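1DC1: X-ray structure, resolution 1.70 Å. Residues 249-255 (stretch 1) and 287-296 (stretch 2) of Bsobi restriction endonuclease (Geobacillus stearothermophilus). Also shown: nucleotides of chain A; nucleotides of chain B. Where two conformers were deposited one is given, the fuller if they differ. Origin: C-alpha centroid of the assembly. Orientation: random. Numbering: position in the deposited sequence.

Stretch 1 249-255: GADEHWK
Stretch 2, residues 287-296: SMAEEIWDQL

Two helical segments of the BsoBI restriction endonuclease, 249-255 and 287-296, pack with their N-to-C directions 35° apart and their axes 10.3 Å apart at closest approach; both belong to helices that extend beyond these limits. Register is set by Asp-251 and Met-288, whose CA atoms lie 6.1 Å apart. Regular i to i+4 bonds hold each backbone, such as Trp-254 N to Ala-250 O (3.1 Å) and Ile-292 N to Met-288 O (2.9 Å). Trp-254 is the knob: with chi1 156° (t) and chi2 -117°, its indole reaches into a hole formed by Met-288, Glu-291, Ile-292 and Gln-295. Its NE1 donates a nearly linear hydrogen bond (168°) to Glu-291 OE1 at 2.7 Å; Glu-291, chi1 m and chi2 t, extends so that its carboxylate meets the indole edge near the ring plane. Ile-292 (m, t) lays CG1 over one face of the Trp-254 indole, 3.9 Å from the centroid of its six-membered ring and 18° off the normal, a CH-pi contact. Gln-295 (m, t) brings NE2 to the ring edge, 3.7 Å from Trp-254 CZ2. Met-288 adopts p, t, m: its CB lies 3.4 Å from Trp-254 CD1, while the extended chi2 carries SD to 3.8 Å from Ala-250 CB, where the small alanine makes an apolar contact. Asp-251 (chi1 t, chi2 77°) points its CB sideways, yet its carboxylate comes nearer the second helix. A water links Asp-251 OD1 (2.7 Å), Met-288 N (2.8 Å) and DA4 of chain B OP2 (3.1 Å), accepting from the backbone amide and donating to the two oxygens. One turn on, Lys-255 (m, t, m, then -96°) curls back so that NZ forms a salt bridge with Asp-251 OD2 at 2.7 Å. His-253, chi1 m and chi2 -56°, instead serves the DNA, donating from NE2 to DG8 of chain A N7 at 3.0 Å.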

# COMPACT_ATOMS: atom_id res chain seq x y z
N GLY D 249 -5.44 4.70 -5.23
CA GLY D 249 -5.07 4.64 -3.82
C GLY D 249 -5.89 5.61 -2.97
O GLY D 249 -5.81 5.60 -1.72
N ALA D 250 -6.69 6.45 -3.63
CA ALA D 250 -7.50 7.46 -2.93
C ALA D 250 -8.41 6.87 -1.86
O ALA D 250 -8.26 7.18 -0.70
CB ALA D 250 -8.31 8.27 -3.96
N ASP D 251 -9.34 5.99 -2.25
CA ASP D 251 -10.27 5.40 -1.29
C ASP D 251 -9.54 4.46 -0.30
O ASP D 251 -9.90 4.39 0.90
CB ASP D 251 -11.36 4.62 -2.03
CG ASP D 251 -12.54 4.34 -1.13
OD1 ASP D 251 -13.33 5.30 -0.92
OD2 ASP D 251 -12.62 3.20 -0.61
N GLU D 252 -8.50 3.75 -0.81
CA GLU D 252 -7.69 2.86 0.01
C GLU D 252 -7.10 3.61 1.24
O GLU D 252 -7.34 3.23 2.40
CB GLU D 252 -6.54 2.28 -0.84
CG GLU D 252 -5.60 1.33 -0.00
CD GLU D 252 -6.24 -0.04 0.28
OE1 GLU D 252 -7.37 -0.26 -0.21
OE2 GLU D 252 -5.62 -0.90 0.97
N HIS D 253 -6.36 4.69 1.00
CA HIS D 253 -5.73 5.42 2.12
C HIS D 253 -6.72 6.30 2.90
O HIS D 253 -6.43 6.68 4.03
CB HIS D 253 -4.50 6.16 1.62
CG HIS D 253 -3.54 5.27 0.89
ND1 HIS D 253 -3.01 4.13 1.45
CD2 HIS D 253 -2.92 5.44 -0.28
CE1 HIS D 253 -2.09 3.64 0.64
NE2 HIS D 253 -2.01 4.42 -0.41
N TRP D 254 -7.89 6.58 2.32
CA TRP D 254 -8.91 7.33 3.03
C TRP D 254 -9.55 6.32 4.05
O TRP D 254 -9.77 6.70 5.20
CB TRP D 254 -9.98 7.86 2.06
CG TRP D 254 -11.31 8.11 2.74
CD1 TRP D 254 -12.48 7.47 2.49
CD2 TRP D 254 -11.58 9.06 3.81
NE1 TRP D 254 -13.48 7.96 3.30
CE2 TRP D 254 -12.96 8.93 4.13
CE3 TRP D 254 -10.81 10.00 4.52
CZ2 TRP D 254 -13.58 9.72 5.14
CZ3 TRP D 254 -11.43 10.79 5.53
CH2 TRP D 254 -12.81 10.64 5.82
N LYS D 255 -9.82 5.06 3.65
CA LYS D 255 -10.39 4.05 4.57
C LYS D 255 -9.43 3.92 5.77
O LYS D 255 -9.84 3.85 6.92
CB LYS D 255 -10.51 2.70 3.88
CG LYS D 255 -11.76 2.54 3.04
CD LYS D 255 -11.88 1.11 2.48
CE LYS D 255 -10.81 0.76 1.45
NZ LYS D 255 -11.33 0.98 0.09
N SER D 287 -16.80 9.02 -4.17
CA SER D 287 -17.38 8.32 -3.01
C SER D 287 -16.82 8.81 -1.69
O SER D 287 -17.60 9.18 -0.76
CB SER D 287 -17.11 6.84 -3.07
OG SER D 287 -17.68 6.23 -1.94
N MET D 288 -15.48 8.80 -1.58
CA MET D 288 -14.85 9.32 -0.36
C MET D 288 -15.16 10.84 -0.12
O MET D 288 -15.29 11.28 1.03
CB MET D 288 -13.34 9.06 -0.40
CG MET D 288 -12.57 9.74 -1.52
SD MET D 288 -10.83 9.36 -1.36
CE MET D 288 -10.22 10.54 -0.18
N ALA D 289 -15.30 11.62 -1.18
CA ALA D 289 -15.64 13.04 -1.06
C ALA D 289 -17.00 13.15 -0.39
O ALA D 289 -17.19 14.02 0.45
CB ALA D 289 -15.68 13.74 -2.45
N GLU D 290 -17.93 12.26 -0.75
CA GLU D 290 -19.25 12.27 -0.14
C GLU D 290 -19.14 11.99 1.35
O GLU D 290 -19.79 12.64 2.18
CB GLU D 290 -20.12 11.22 -0.78
CG GLU D 290 -20.49 11.56 -2.21
CD GLU D 290 -21.87 12.23 -2.30
OE1 GLU D 290 -22.33 12.86 -1.31
OE2 GLU D 290 -22.50 12.13 -3.38
N GLU D 291 -18.30 11.03 1.71
CA GLU D 291 -18.15 10.70 3.12
C GLU D 291 -17.49 11.84 3.91
O GLU D 291 -17.85 12.10 5.07
CB GLU D 291 -17.33 9.42 3.26
CG GLU D 291 -18.13 8.21 2.89
CD GLU D 291 -17.30 6.98 2.95
OE1 GLU D 291 -16.06 7.13 2.94
OE2 GLU D 291 -17.87 5.86 3.01
N ILE D 292 -16.49 12.49 3.32
CA ILE D 292 -15.80 13.61 3.99
C ILE D 292 -16.81 14.74 4.20
O ILE D 292 -16.89 15.29 5.29
CB ILE D 292 -14.61 14.16 3.16
CG1 ILE D 292 -13.50 13.11 3.13
CG2 ILE D 292 -14.09 15.52 3.77
CD1 ILE D 292 -12.51 13.29 2.02
N TRP D 293 -17.59 15.06 3.16
CA TRP D 293 -18.61 16.08 3.25
C TRP D 293 -19.63 15.75 4.35
O TRP D 293 -19.98 16.60 5.17
CB TRP D 293 -19.29 16.19 1.91
CG TRP D 293 -20.33 17.19 1.88
CD1 TRP D 293 -21.65 16.99 2.10
CD2 TRP D 293 -20.18 18.56 1.58
NE1 TRP D 293 -22.34 18.15 1.95
CE2 TRP D 293 -21.46 19.15 1.63
CE3 TRP D 293 -19.07 19.37 1.26
CZ2 TRP D 293 -21.68 20.51 1.38
CZ3 TRP D 293 -19.27 20.71 1.02
CH2 TRP D 293 -20.57 21.27 1.08
N ASP D 294 -20.10 14.51 4.39
CA ASP D 294 -21.04 14.12 5.43
C ASP D 294 -20.44 14.34 6.83
O ASP D 294 -21.13 14.78 7.75
CB ASP D 294 -21.42 12.66 5.28
CG ASP D 294 -22.35 12.44 4.12
OD1 ASP D 294 -22.80 13.48 3.58
OD2 ASP D 294 -22.62 11.26 3.76
N GLN D 295 -19.17 13.99 6.98
CA GLN D 295 -18.46 14.14 8.27
C GLN D 295 -18.26 15.61 8.63
O GLN D 295 -18.29 15.97 9.82
CB GLN D 295 -17.11 13.40 8.24
CG GLN D 295 -17.28 11.90 8.24
CD GLN D 295 -15.99 11.17 8.52
OE1 GLN D 295 -15.10 11.72 9.11
NE2 GLN D 295 -15.88 9.92 8.08
N LEU D 296 -18.03 16.46 7.63
CA LEU D 296 -17.89 17.88 7.91
C LEU D 296 -19.28 18.42 8.35
O LEU D 296 -19.38 19.18 9.29
CB LEU D 296 -17.42 18.66 6.67
CG LEU D 296 -15.95 18.45 6.23
CD1 LEU D 296 -15.79 18.99 4.80
CD2 LEU D 296 -14.93 19.11 7.21
P DC A 7 1.49 9.54 1.86
OP1 DC A 7 1.44 10.91 1.30
OP2 DC A 7 0.34 9.03 2.66
O5' DC A 7 1.70 8.51 0.67
C5' DC A 7 2.77 8.68 -0.29
C4' DC A 7 2.73 7.55 -1.30
O4' DC A 7 2.94 6.25 -0.68
C3' DC A 7 1.43 7.45 -2.11
O3' DC A 7 1.74 7.15 -3.45
C2' DC A 7 0.76 6.21 -1.55
C1' DC A 7 1.94 5.35 -1.12
N1 DC A 7 1.57 4.43 -0.03
C2 DC A 7 1.84 3.04 -0.18
O2 DC A 7 2.57 2.65 -1.12
N3 DC A 7 1.32 2.16 0.73
C4 DC A 7 0.63 2.62 1.79
N4 DC A 7 0.12 1.73 2.64
C5 DC A 7 0.45 4.04 2.01
C6 DC A 7 0.93 4.89 1.10
P DG A 8 0.85 7.69 -4.67
OP1 DG A 8 1.39 8.97 -5.09
OP2 DG A 8 -0.59 7.56 -4.41
O5' DG A 8 1.27 6.68 -5.83
C5' DG A 8 2.68 6.40 -6.13
C4' DG A 8 2.84 4.96 -6.55
O4' DG A 8 2.48 4.12 -5.42
C3' DG A 8 1.92 4.55 -7.71
O3' DG A 8 2.52 3.49 -8.48
C2' DG A 8 0.73 3.93 -6.99
C1' DG A 8 1.42 3.25 -5.79
N9 DG A 8 0.56 3.02 -4.62
C8 DG A 8 -0.35 3.91 -4.10
N7 DG A 8 -1.04 3.41 -3.10
C5 DG A 8 -0.53 2.12 -2.93
C6 DG A 8 -0.91 1.07 -2.01
O6 DG A 8 -1.78 1.10 -1.14
N1 DG A 8 -0.16 -0.09 -2.19
C2 DG A 8 0.82 -0.24 -3.15
N2 DG A 8 1.46 -1.42 -3.18
N3 DG A 8 1.17 0.71 -4.03
C4 DG A 8 0.46 1.86 -3.86
P DA B 4 -15.41 4.02 -5.14
OP1 DA B 4 -16.61 3.98 -4.28
OP2 DA B 4 -14.58 5.26 -5.22
O5' DA B 4 -14.47 2.80 -4.72
C5' DA B 4 -14.88 1.44 -4.98
C4' DA B 4 -13.72 0.49 -4.89
O4' DA B 4 -12.95 0.41 -6.11
C3' DA B 4 -12.74 0.81 -3.77
O3' DA B 4 -12.38 -0.35 -3.02
C2' DA B 4 -11.48 1.18 -4.52
C1' DA B 4 -11.61 0.30 -5.75
N9 DA B 4 -10.79 0.68 -6.89
C8 DA B 4 -10.48 1.91 -7.34
N7 DA B 4 -9.60 1.92 -8.30
C5 DA B 4 -9.32 0.58 -8.50
C6 DA B 4 -8.42 -0.07 -9.35
N6 DA B 4 -7.58 0.58 -10.15
N1 DA B 4 -8.41 -1.42 -9.34
C2 DA B 4 -9.20 -2.05 -8.50
N3 DA B 4 -10.07 -1.54 -7.63
C4 DA B 4 -10.08 -0.20 -7.68
O HOH W 1 -13.68 7.09 -2.94